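Side-chain contacts in beta-N-acetylglucosaminidase-like protein Glycoside hydrolase family 20 (PDB 6YHH), which probably releases N-acetylglucosamine from chitin-derived oligosaccharides as a family 20 chitobiase of bacterial chitin degradation: residues A171-N176 with R463-T468; T452-P457 with Y538-G543; N526-V531 with K621-A626. All blocks are in the same frame, centred on the assembly; numbering follows the deposited sequence. Where two conformers were deposited one is given.

Overall arrangement
From the N terminus, 171-176 spans the end of helix 160-172, the first barrel helix, and the loop after it, and interaction 1 joins it to 463-468 beyond the last barrel strand, closing a loop that spans most of the barrel. Interaction 2 starts inside that loop, at 452-457, and ends outside it at 538-543, so the two cross; it ties the loop after strand 443-450 to the C-terminal region. Interaction 3 (526-531 with 621-626) crosses interaction 2 in turn but follows interaction 1 in series, and it joins two helices of the C-terminal region. Interactions 1 and 2 meet at Arg463 and Arg540, whose NH2 and NH1 lie 3.8 Å apart, while interaction 3 touches neither.

Interaction 1: A171-N176 with R463-T468; sequences AAMKMN and RVWPRT
Met173 and Met175 both carry CG anti to the carbonyl carbon (chi1 -62° and -63°), which starts both chains toward Trp465 and Thr468. The contact belongs to the TIM barrel: it joins the end of helix 160-172, which follows the first barrel strand, to the turn between helices 460-464 and 467-476, beyond the last one. The two methionines then differ. Met173 bends at once, and its CG passes the far end of the indole, 3.9 Å from Trp465 CZ3. Met175 stays straight through chi2, which carries SD obliquely to within 4.4 Å of Trp465 CH2; the bend at chi3 then brings CE to 3.8 Å from Thr468 CG2. Flexible thioether chains suit this buried seam, since they can follow the outline of a large rigid indole. Between the methionines, Lys174 takes a positive phi and is the C-prime residue of the Schellman motif that ends helix 160-172.

Trp465 is followed by a cis peptide bond to Pro466, the N-cap of the next helix. One face of the indole is covered toward its rim by Val464 CG1 and Thr468 CB. Thr468 serves two purposes: its methyl meets Met175, while its hydroxyl turns back to the carbonyl of Val464, one turn earlier. Val464 O receives both Thr468 N, at 2.9 Å, and Thr468 OG1, at 2.7 Å, the hydroxyl tilted 21° from the carbonyl plane.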
loop_
_atom_site.group_PDB
_atom_site.type_symbol
_atom_site.label_atom_id
_atom_site.label_comp_id
_atom_site.label_asym_id
_atom_site.label_seq_id
_atom_site.Cartn_x
_atom_site.Cartn_y
_atom_site.Cartn_z
ATOM N N ALA A 171 14.153 2.573 -10.341
ATOM C CA ALA A 171 15.519 2.951 -9.932
ATOM C C ALA A 171 16.293 1.807 -9.365
ATOM O O ALA A 171 17.478 1.671 -9.612
ATOM C CB ALA A 171 15.509 4.176 -9.018
ATOM N N ALA A 172 15.643 0.980 -8.559
ATOM C CA ALA A 172 16.285 -0.160 -7.956
ATOM C C ALA A 172 16.847 -1.109 -8.973
ATOM O O ALA A 172 17.885 -1.807 -8.723
ATOM C CB ALA A 172 15.278 -0.880 -7.070
ATOM N N MET A 173 16.208 -1.143 -10.139
ATOM C CA MET A 173 16.624 -2.032 -11.264
ATOM C C MET A 173 17.412 -1.263 -12.326
ATOM O O MET A 173 17.607 -1.777 -13.434
ATOM C CB MET A 173 15.412 -2.666 -11.879
ATOM C CG MET A 173 14.613 -3.562 -10.916
ATOM S SD MET A 173 15.608 -4.695 -9.898
ATOM C CE MET A 173 16.512 -5.462 -11.276
ATOM N N LYS A 174 17.805 -0.028 -12.045
ATOM C CA LYS A 174 18.540 0.830 -12.996
ATOM C C LYS A 174 17.789 1.159 -14.261
ATOM O O LYS A 174 18.379 1.378 -15.329
ATOM C CB LYS A 174 19.912 0.262 -13.299
ATOM C CG LYS A 174 20.747 0.070 -12.086
ATOM C CD LYS A 174 22.187 -0.333 -12.443
ATOM C CE LYS A 174 23.038 -0.613 -11.216
ATOM N NZ LYS A 174 22.798 -1.989 -10.711
ATOM N N MET A 175 16.439 1.145 -14.179
ATOM C CA MET A 175 15.616 1.572 -15.290
ATOM C C MET A 175 15.397 3.084 -15.252
ATOM O O MET A 175 15.291 3.640 -14.168
ATOM C CB MET A 175 14.286 0.806 -15.276
ATOM C CG MET A 175 14.527 -0.643 -15.468
ATOM S SD MET A 175 12.961 -1.609 -15.295
ATOM C CE MET A 175 12.030 -1.095 -16.758
ATOM N N ASN A 176 15.381 3.726 -16.415
ATOM C CA ASN A 176 15.418 5.203 -16.464
ATOM C C ASN A 176 14.376 5.875 -17.244
ATOM O O ASN A 176 14.453 7.121 -17.399
ATOM C CB ASN A 176 16.786 5.695 -16.964
ATOM C CG ASN A 176 17.084 5.251 -18.375
ATOM O OD1 ASN A 176 16.365 4.441 -18.985
ATOM N ND2 ASN A 176 18.115 5.828 -18.934
ATOM N N ARG A 463 1.793 -8.282 -11.282
ATOM C CA ARG A 463 1.972 -8.458 -12.746
ATOM C C ARG A 463 3.340 -7.904 -13.203
ATOM O O ARG A 463 4.073 -8.523 -14.015
ATOM C CB ARG A 463 0.787 -7.801 -13.489
ATOM C CG ARG A 463 -0.412 -8.751 -13.628
ATOM C CD ARG A 463 -0.942 -9.367 -12.350
ATOM N NE ARG A 463 -1.945 -10.393 -12.649
ATOM C CZ ARG A 463 -2.063 -11.537 -11.957
ATOM N NH1 ARG A 463 -1.397 -11.725 -10.809
ATOM N NH2 ARG A 463 -2.946 -12.474 -12.379
ATOM N N VAL A 464 3.704 -6.720 -12.737
ATOM C CA VAL A 464 4.962 -6.065 -13.181
ATOM C C VAL A 464 6.205 -6.772 -12.659
ATOM O O VAL A 464 7.160 -6.945 -13.419
ATOM C CB VAL A 464 4.967 -4.572 -12.815
ATOM C CG1 VAL A 464 6.239 -3.882 -13.263
ATOM C CG2 VAL A 464 3.779 -3.939 -13.496
ATOM N N TRP A 465 6.189 -7.160 -11.399
ATOM C CA TRP A 465 7.379 -7.665 -10.648
ATOM C C TRP A 465 7.142 -9.077 -10.227
ATOM O O TRP A 465 6.029 -9.417 -9.759
ATOM C CB TRP A 465 7.627 -6.776 -9.419
ATOM C CG TRP A 465 7.727 -5.295 -9.804
ATOM C CD1 TRP A 465 6.768 -4.294 -9.621
ATOM C CD2 TRP A 465 8.823 -4.663 -10.498
ATOM N NE1 TRP A 465 7.225 -3.115 -10.189
ATOM C CE2 TRP A 465 8.479 -3.323 -10.719
ATOM C CE3 TRP A 465 10.068 -5.147 -11.020
ATOM C CZ2 TRP A 465 9.294 -2.457 -11.417
ATOM C CZ3 TRP A 465 10.898 -4.264 -11.678
ATOM C CH2 TRP A 465 10.486 -2.910 -11.897
ATOM N N PRO A 466 8.172 -9.960 -10.319
ATOM C CA PRO A 466 9.535 -9.597 -10.623
ATOM C C PRO A 466 9.935 -9.712 -12.084
ATOM O O PRO A 466 11.126 -9.500 -12.416
ATOM C CB PRO A 466 10.342 -10.602 -9.809
ATOM C CG PRO A 466 9.485 -11.846 -9.926
ATOM C CD PRO A 466 8.056 -11.333 -9.853
ATOM N N ARG A 467 9.041 -9.990 -13.003
ATOM C CA ARG A 467 9.436 -10.145 -14.385
ATOM C C ARG A 467 10.106 -8.931 -14.997
ATOM O O ARG A 467 11.030 -9.089 -15.843
ATOM C CB ARG A 467 8.319 -10.672 -15.302
ATOM C CG ARG A 467 7.849 -12.102 -14.973
ATOM C CD ARG A 467 6.687 -12.680 -15.784
ATOM N NE ARG A 467 5.504 -11.856 -15.460
ATOM C CZ ARG A 467 4.593 -11.466 -16.308
ATOM N NH1 ARG A 467 4.544 -11.941 -17.529
ATOM N NH2 ARG A 467 3.702 -10.565 -15.906
ATOM N N THR A 468 9.681 -7.722 -14.650
ATOM C CA THR A 468 10.298 -6.538 -15.189
ATOM C C THR A 468 11.769 -6.371 -14.732
ATOM O O THR A 468 12.539 -5.698 -15.384
ATOM C CB THR A 468 9.422 -5.325 -14.906
ATOM O OG1 THR A 468 8.147 -5.626 -15.532
ATOM C CG2 THR A 468 10.023 -4.056 -15.462
#

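Interaction 2: T452-P457 with Y538-G543; sequences TELATP and YTRNKG. With TRS (2-amino-2-hydroxymethyl-propane-1,3-diol), chain C.
Leu454 takes the third position of a type I beta turn from Thr452 to Ala455, closed by a weak bond from Ala455 N to Thr452 O, and its CA comes within 8.2 Å of the CA of Asn541 in the irregular loop 538-543. The leucine carries the direct contact. Its CD1 rests alongside the aliphatic part of Arg540, 4.1 Å from CG, while CD2 lies 3.9 Å from Asn541 ND2. Arg540 suits this place because CG lies anti to the backbone N (chi1 174°) and the chain runs extended from there to NE: the methylenes line the leucine and the guanidinium continues to a salt bridge with Asp558, with NE bonded to Tyr547 OH. Asn541 likewise offers CB to both leucine methyls, and its OD1 accepts from the backbone N of Tyr547.

A Tris molecule, probably from the crystallisation liquor, bridges the two segments a little way off. Its O3 donates to Glu453 OE2 at 2.7 Å; its O1 lies at the edge of the Tyr538 ring, near the ring plane, 3.0 Å from Tyr538 OH. Glu453 reaches the ligand through a bend at chi2 (86°). An alanine here would be likely to leave Tris O3 without its acceptor and Arg155, which also bonds the ligand, without its weak, long ion pair. The turn follows strand 443-450, at the C-terminal end of the barrel, where TIM barrels carry their active sites; a small polyol gripped there by an acid and an arginine is consistent with a sugar-binding pocket.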
loop_
_atom_site.group_PDB
_atom_site.type_symbol
_atom_site.label_atom_id
_atom_site.label_comp_id
_atom_site.label_asym_id
_atom_site.label_seq_id
_atom_site.Cartn_x
_atom_site.Cartn_y
_atom_site.Cartn_z
ATOM N N THR A 452 -3.352 -2.330 -18.460
ATOM C CA THR A 452 -4.102 -2.603 -17.212
ATOM C C THR A 452 -5.553 -3.016 -17.339
ATOM O O THR A 452 -6.279 -2.957 -16.338
ATOM C CB THR A 452 -3.926 -1.448 -16.228
ATOM O OG1 THR A 452 -4.407 -0.209 -16.792
ATOM C CG2 THR A 452 -2.528 -1.286 -15.776
ATOM N N GLU A 453 -5.935 -3.624 -18.465
ATOM C CA GLU A 453 -7.258 -4.232 -18.554
ATOM C C GLU A 453 -7.558 -5.136 -17.384
ATOM O O GLU A 453 -8.706 -5.131 -16.860
ATOM C CB GLU A 453 -7.422 -5.061 -19.787
ATOM C CG GLU A 453 -7.427 -4.302 -21.121
ATOM C CD GLU A 453 -6.131 -4.006 -21.776
ATOM O OE1 GLU A 453 -5.069 -4.004 -21.087
ATOM O OE2 GLU A 453 -6.187 -3.839 -23.039
ATOM N N LEU A 454 -6.557 -5.964 -16.984
ATOM C CA LEU A 454 -6.742 -6.983 -16.027
ATOM C C LEU A 454 -5.870 -6.831 -14.760
ATOM O O LEU A 454 -5.516 -7.833 -14.140
ATOM C CB LEU A 454 -6.497 -8.375 -16.646
ATOM C CG LEU A 454 -7.309 -8.685 -17.919
ATOM C CD1 LEU A 454 -6.916 -10.045 -18.588
ATOM C CD2 LEU A 454 -8.845 -8.595 -17.663
ATOM N N ALA A 455 -5.522 -5.603 -14.434
ATOM C CA ALA A 455 -4.734 -5.308 -13.224
ATOM C C ALA A 455 -5.283 -4.085 -12.536
ATOM O O ALA A 455 -5.242 -2.994 -13.070
ATOM C CB ALA A 455 -3.300 -5.140 -13.561
ATOM N N THR A 456 -5.662 -4.269 -11.296
ATOM C CA THR A 456 -6.113 -3.161 -10.430
ATOM C C THR A 456 -4.920 -2.595 -9.729
ATOM O O THR A 456 -3.840 -3.166 -9.781
ATOM C CB THR A 456 -7.066 -3.719 -9.374
ATOM O OG1 THR A 456 -6.363 -4.761 -8.654
ATOM C CG2 THR A 456 -8.336 -4.306 -10.036
ATOM N N PRO A 457 -5.108 -1.502 -9.007
ATOM C CA PRO A 457 -3.971 -1.043 -8.161
ATOM C C PRO A 457 -3.498 -2.079 -7.186
ATOM O O PRO A 457 -2.327 -2.053 -6.798
ATOM C CB PRO A 457 -4.576 0.135 -7.390
ATOM C CG PRO A 457 -5.589 0.628 -8.357
ATOM C CD PRO A 457 -6.218 -0.531 -9.029
ATOM N N TYR A 538 -4.467 -13.693 -24.853
ATOM C CA TYR A 538 -5.763 -13.010 -24.840
ATOM C C TYR A 538 -6.881 -14.005 -24.519
ATOM O O TYR A 538 -7.996 -13.878 -25.010
ATOM C CB TYR A 538 -5.929 -12.218 -26.198
ATOM C CG TYR A 538 -4.902 -11.059 -26.388
ATOM C CD1 TYR A 538 -5.052 -9.853 -25.742
ATOM C CD2 TYR A 538 -3.752 -11.223 -27.153
ATOM C CE1 TYR A 538 -4.117 -8.806 -25.898
ATOM C CE2 TYR A 538 -2.817 -10.216 -27.315
ATOM C CZ TYR A 538 -2.965 -8.999 -26.639
ATOM O OH TYR A 538 -1.991 -7.927 -26.781
ATOM N N THR A 539 -6.596 -15.009 -23.630
ATOM C CA THR A 539 -7.512 -16.020 -23.272
ATOM C C THR A 539 -8.147 -15.915 -21.908
ATOM O O THR A 539 -9.096 -16.661 -21.571
ATOM C CB THR A 539 -6.852 -17.410 -23.430
ATOM O OG1 THR A 539 -5.755 -17.573 -22.501
ATOM C CG2 THR A 539 -6.323 -17.569 -24.832
ATOM N N ARG A 540 -7.655 -15.054 -21.037
ATOM C CA ARG A 540 -8.318 -14.855 -19.763
ATOM C C ARG A 540 -9.650 -14.110 -19.914
ATOM O O ARG A 540 -10.653 -14.526 -19.325
ATOM C CB ARG A 540 -7.425 -14.126 -18.732
ATOM C CG ARG A 540 -8.153 -13.780 -17.414
ATOM C CD ARG A 540 -7.237 -13.494 -16.217
ATOM N NE ARG A 540 -8.106 -13.182 -15.086
ATOM C CZ ARG A 540 -7.779 -12.541 -13.974
ATOM N NH1 ARG A 540 -6.535 -12.213 -13.722
ATOM N NH2 ARG A 540 -8.653 -12.327 -13.029
ATOM N N ASN A 541 -9.626 -13.012 -20.635
ATOM C CA ASN A 541 -10.831 -12.157 -20.836
ATOM C C ASN A 541 -11.250 -12.364 -22.273
ATOM O O ASN A 541 -10.920 -11.535 -23.145
ATOM C CB ASN A 541 -10.426 -10.750 -20.581
ATOM C CG ASN A 541 -11.595 -9.783 -20.645
ATOM O OD1 ASN A 541 -12.732 -10.202 -20.723
ATOM N ND2 ASN A 541 -11.307 -8.492 -20.705
ATOM N N LYS A 542 -11.928 -13.459 -22.545
ATOM C CA LYS A 542 -12.171 -13.833 -23.929
ATOM C C LYS A 542 -13.050 -12.806 -24.604
ATOM O O LYS A 542 -14.120 -12.468 -24.117
ATOM C CB LYS A 542 -12.797 -15.207 -24.009
ATOM C CG LYS A 542 -11.897 -16.253 -23.398
ATOM C CD LYS A 542 -12.529 -17.634 -23.337
ATOM C CE LYS A 542 -11.509 -18.667 -22.903
ATOM N NZ LYS A 542 -11.099 -18.517 -21.502
ATOM N N GLY A 543 -12.595 -12.311 -25.743
ATOM C CA GLY A 543 -13.348 -11.301 -26.474
ATOM C C GLY A 543 -13.390 -9.955 -25.832
ATOM O O GLY A 543 -14.126 -9.038 -26.334
HETATM C C TRS C . -3.038 -2.921 -26.407
HETATM C C1 TRS C . -1.768 -3.575 -26.049
HETATM C C2 TRS C . -2.850 -1.436 -26.123
HETATM C C3 TRS C . -4.161 -3.474 -25.571
HETATM N N TRS C . -3.382 -3.176 -27.830
HETATM O O1 TRS C . -1.812 -4.951 -26.436
HETATM O O2 TRS C . -4.062 -0.791 -26.249
HETATM O O3 TRS C . -3.852 -3.355 -24.197
#

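Interaction 3: N526-V531 with K621-A626; sequences NEFTNV and KKLSDA
Leu623 of helix 617-634 sets one methyl, CD2, against both Phe528 in the last turn of helix 523-529 and Val531 just after it. This is helix packing in the C-terminal helical region that follows the catalytic barrel, far from the annotated active site, and across the two segments it is wholly apolar. Leu623 CD2 meets the edge of the Phe528 ring, near its plane, 4.0 Å from CE1, and the two side chains run past each other in opposite directions. Val531 comes from another direction, tip to tip, with CG2 3.9 Å from that same methyl. Val531 can do so because CG2 sits in the crowded position between backbone N and carbonyl carbon, with CG1 beside the N (chi1 -67°). Leucine suits the site: CG anti to the backbone N (chi1 -177°) carries its branched end out from the helix toward two neighbours at once. Trp596 of helix 583-607 and Val664 also touch both Leu623 and Val531, so the seam is shared by several parts of the region.

Several hydrogen bonds hold each segment in itself. As helix 523-529 ends, its bonds shorten in span: Asn530 N reaches Glu527 O at 3.1 Å and Val531 N reaches Phe528 O at 3.2 Å. Thr529 turns its hydroxyl back along the helix, and OG1 donates to a lone pair of Asn526 O at 2.7 Å; the same OG1 is bonded to Lys509 NZ.

One salt bridge lies within helix 617-634. Lys621 starts away from 526-531 and pairs one turn on with Asp625: Lys621 NZ lies 3.0 Å from Asp625 OD2, on the syn lone pair of that oxygen.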
loop_
_atom_site.group_PDB
_atom_site.type_symbol
_atom_site.label_atom_id
_atom_site.label_comp_id
_atom_site.label_asym_id
_atom_site.label_seq_id
_atom_site.Cartn_x
_atom_site.Cartn_y
_atom_site.Cartn_z
ATOM N N ASN A 526 -2.590 -21.179 -0.892
ATOM C CA ASN A 526 -1.272 -20.670 -1.285
ATOM C C ASN A 526 -0.430 -21.742 -1.976
ATOM O O ASN A 526 0.163 -21.513 -3.036
ATOM C CB ASN A 526 -0.577 -20.136 -0.045
ATOM C CG ASN A 526 0.713 -19.411 -0.390
ATOM O OD1 ASN A 526 0.753 -18.455 -1.184
ATOM N ND2 ASN A 526 1.812 -19.937 0.176
ATOM N N GLU A 527 -0.417 -22.945 -1.410
ATOM C CA GLU A 527 0.306 -24.012 -2.099
ATOM C C GLU A 527 -0.246 -24.316 -3.451
ATOM O O GLU A 527 0.499 -24.659 -4.405
ATOM C CB GLU A 527 0.363 -25.304 -1.220
ATOM C CG GLU A 527 1.129 -25.071 0.052
ATOM C CD GLU A 527 0.991 -26.171 1.082
ATOM O OE1 GLU A 527 0.010 -26.934 1.075
ATOM O OE2 GLU A 527 1.898 -26.201 1.987
ATOM N N PHE A 528 -1.560 -24.250 -3.609
ATOM C CA PHE A 528 -2.154 -24.496 -4.944
ATOM C C PHE A 528 -1.772 -23.356 -5.937
ATOM O O PHE A 528 -1.594 -23.643 -7.128
ATOM C CB PHE A 528 -3.668 -24.660 -4.883
ATOM C CG PHE A 528 -4.239 -25.393 -6.086
ATOM C CD1 PHE A 528 -3.757 -26.674 -6.437
ATOM C CD2 PHE A 528 -5.238 -24.863 -6.851
ATOM C CE1 PHE A 528 -4.216 -27.285 -7.595
ATOM C CE2 PHE A 528 -5.725 -25.491 -7.982
ATOM C CZ PHE A 528 -5.213 -26.731 -8.343
ATOM N N THR A 529 -1.608 -22.105 -5.489
ATOM C CA THR A 529 -1.129 -21.083 -6.432
ATOM C C THR A 529 0.210 -21.450 -7.009
ATOM O O THR A 529 0.544 -21.066 -8.134
ATOM C CB THR A 529 -1.005 -19.673 -5.877
ATOM O OG1 THR A 529 0.105 -19.641 -4.958
ATOM C CG2 THR A 529 -2.239 -19.209 -5.242
ATOM N N ASN A 530 1.007 -22.255 -6.279
ATOM C CA ASN A 530 2.336 -22.624 -6.715
ATOM C C ASN A 530 2.452 -23.678 -7.800
ATOM O O ASN A 530 3.586 -23.981 -8.252
ATOM C CB ASN A 530 3.214 -22.954 -5.484
ATOM C CG ASN A 530 3.435 -21.768 -4.587
ATOM O OD1 ASN A 530 3.421 -20.616 -5.021
ATOM N ND2 ASN A 530 3.709 -22.055 -3.345
ATOM N N VAL A 531 1.306 -24.171 -8.318
ATOM C CA VAL A 531 1.220 -24.951 -9.521
ATOM C C VAL A 531 0.304 -24.386 -10.566
ATOM O O VAL A 531 0.124 -25.012 -11.579
ATOM C CB VAL A 531 0.884 -26.422 -9.261
ATOM C CG1 VAL A 531 2.056 -27.059 -8.547
ATOM C CG2 VAL A 531 -0.462 -26.647 -8.528
ATOM N N LYS A 621 -8.958 -31.253 -7.849
ATOM C CA LYS A 621 -9.367 -32.671 -7.885
ATOM C C LYS A 621 -8.719 -33.366 -9.045
ATOM O O LYS A 621 -8.140 -34.478 -8.896
ATOM C CB LYS A 621 -10.865 -32.799 -7.967
ATOM C CG LYS A 621 -11.264 -34.232 -8.293
ATOM C CD LYS A 621 -12.738 -34.473 -8.192
ATOM C CE LYS A 621 -13.104 -35.898 -8.658
ATOM N NZ LYS A 621 -12.331 -36.939 -7.967
ATOM N N LYS A 622 -8.683 -32.743 -10.235
ATOM C CA LYS A 622 -7.995 -33.327 -11.365
ATOM C C LYS A 622 -6.516 -33.622 -11.114
ATOM O O LYS A 622 -5.969 -34.719 -11.457
ATOM C CB LYS A 622 -8.205 -32.492 -12.624
ATOM C CG LYS A 622 -9.617 -32.522 -13.153
ATOM C CD LYS A 622 -9.980 -31.379 -14.112
ATOM C CE LYS A 622 -11.486 -31.556 -14.445
ATOM N NZ LYS A 622 -12.022 -30.654 -15.499
ATOM N N LEU A 623 -5.828 -32.684 -10.447
ATOM C CA LEU A 623 -4.428 -32.914 -10.104
ATOM C C LEU A 623 -4.248 -34.027 -9.039
ATOM O O LEU A 623 -3.308 -34.859 -9.138
ATOM C CB LEU A 623 -3.794 -31.587 -9.597
ATOM C CG LEU A 623 -2.358 -31.632 -9.280
ATOM C CD1 LEU A 623 -1.530 -32.058 -10.483
ATOM C CD2 LEU A 623 -1.859 -30.293 -8.677
ATOM N N SER A 624 -5.121 -34.073 -8.029
ATOM C CA SER A 624 -5.098 -35.054 -6.961
ATOM C C SER A 624 -5.353 -36.392 -7.567
ATOM O O SER A 624 -4.640 -37.369 -7.235
ATOM C CB SER A 624 -6.162 -34.747 -5.899
ATOM O OG SER A 624 -6.133 -35.818 -4.903
ATOM N N ASP A 625 -6.325 -36.464 -8.443
ATOM C CA ASP A 625 -6.617 -37.794 -9.109
ATOM C C ASP A 625 -5.430 -38.295 -9.877
ATOM O O ASP A 625 -5.071 -39.482 -9.757
ATOM C CB ASP A 625 -7.846 -37.729 -10.013
ATOM C CG ASP A 625 -9.152 -37.595 -9.264
ATOM O OD1 ASP A 625 -9.269 -37.773 -8.047
ATOM O OD2 ASP A 625 -10.136 -37.279 -9.917
ATOM N N ALA A 626 -4.812 -37.452 -10.706
ATOM C CA ALA A 626 -3.616 -37.834 -11.445
ATOM C C ALA A 626 -2.488 -38.232 -10.485
ATOM O O ALA A 626 -1.765 -39.228 -10.741
ATOM C CB ALA A 626 -3.193 -36.751 -12.403
#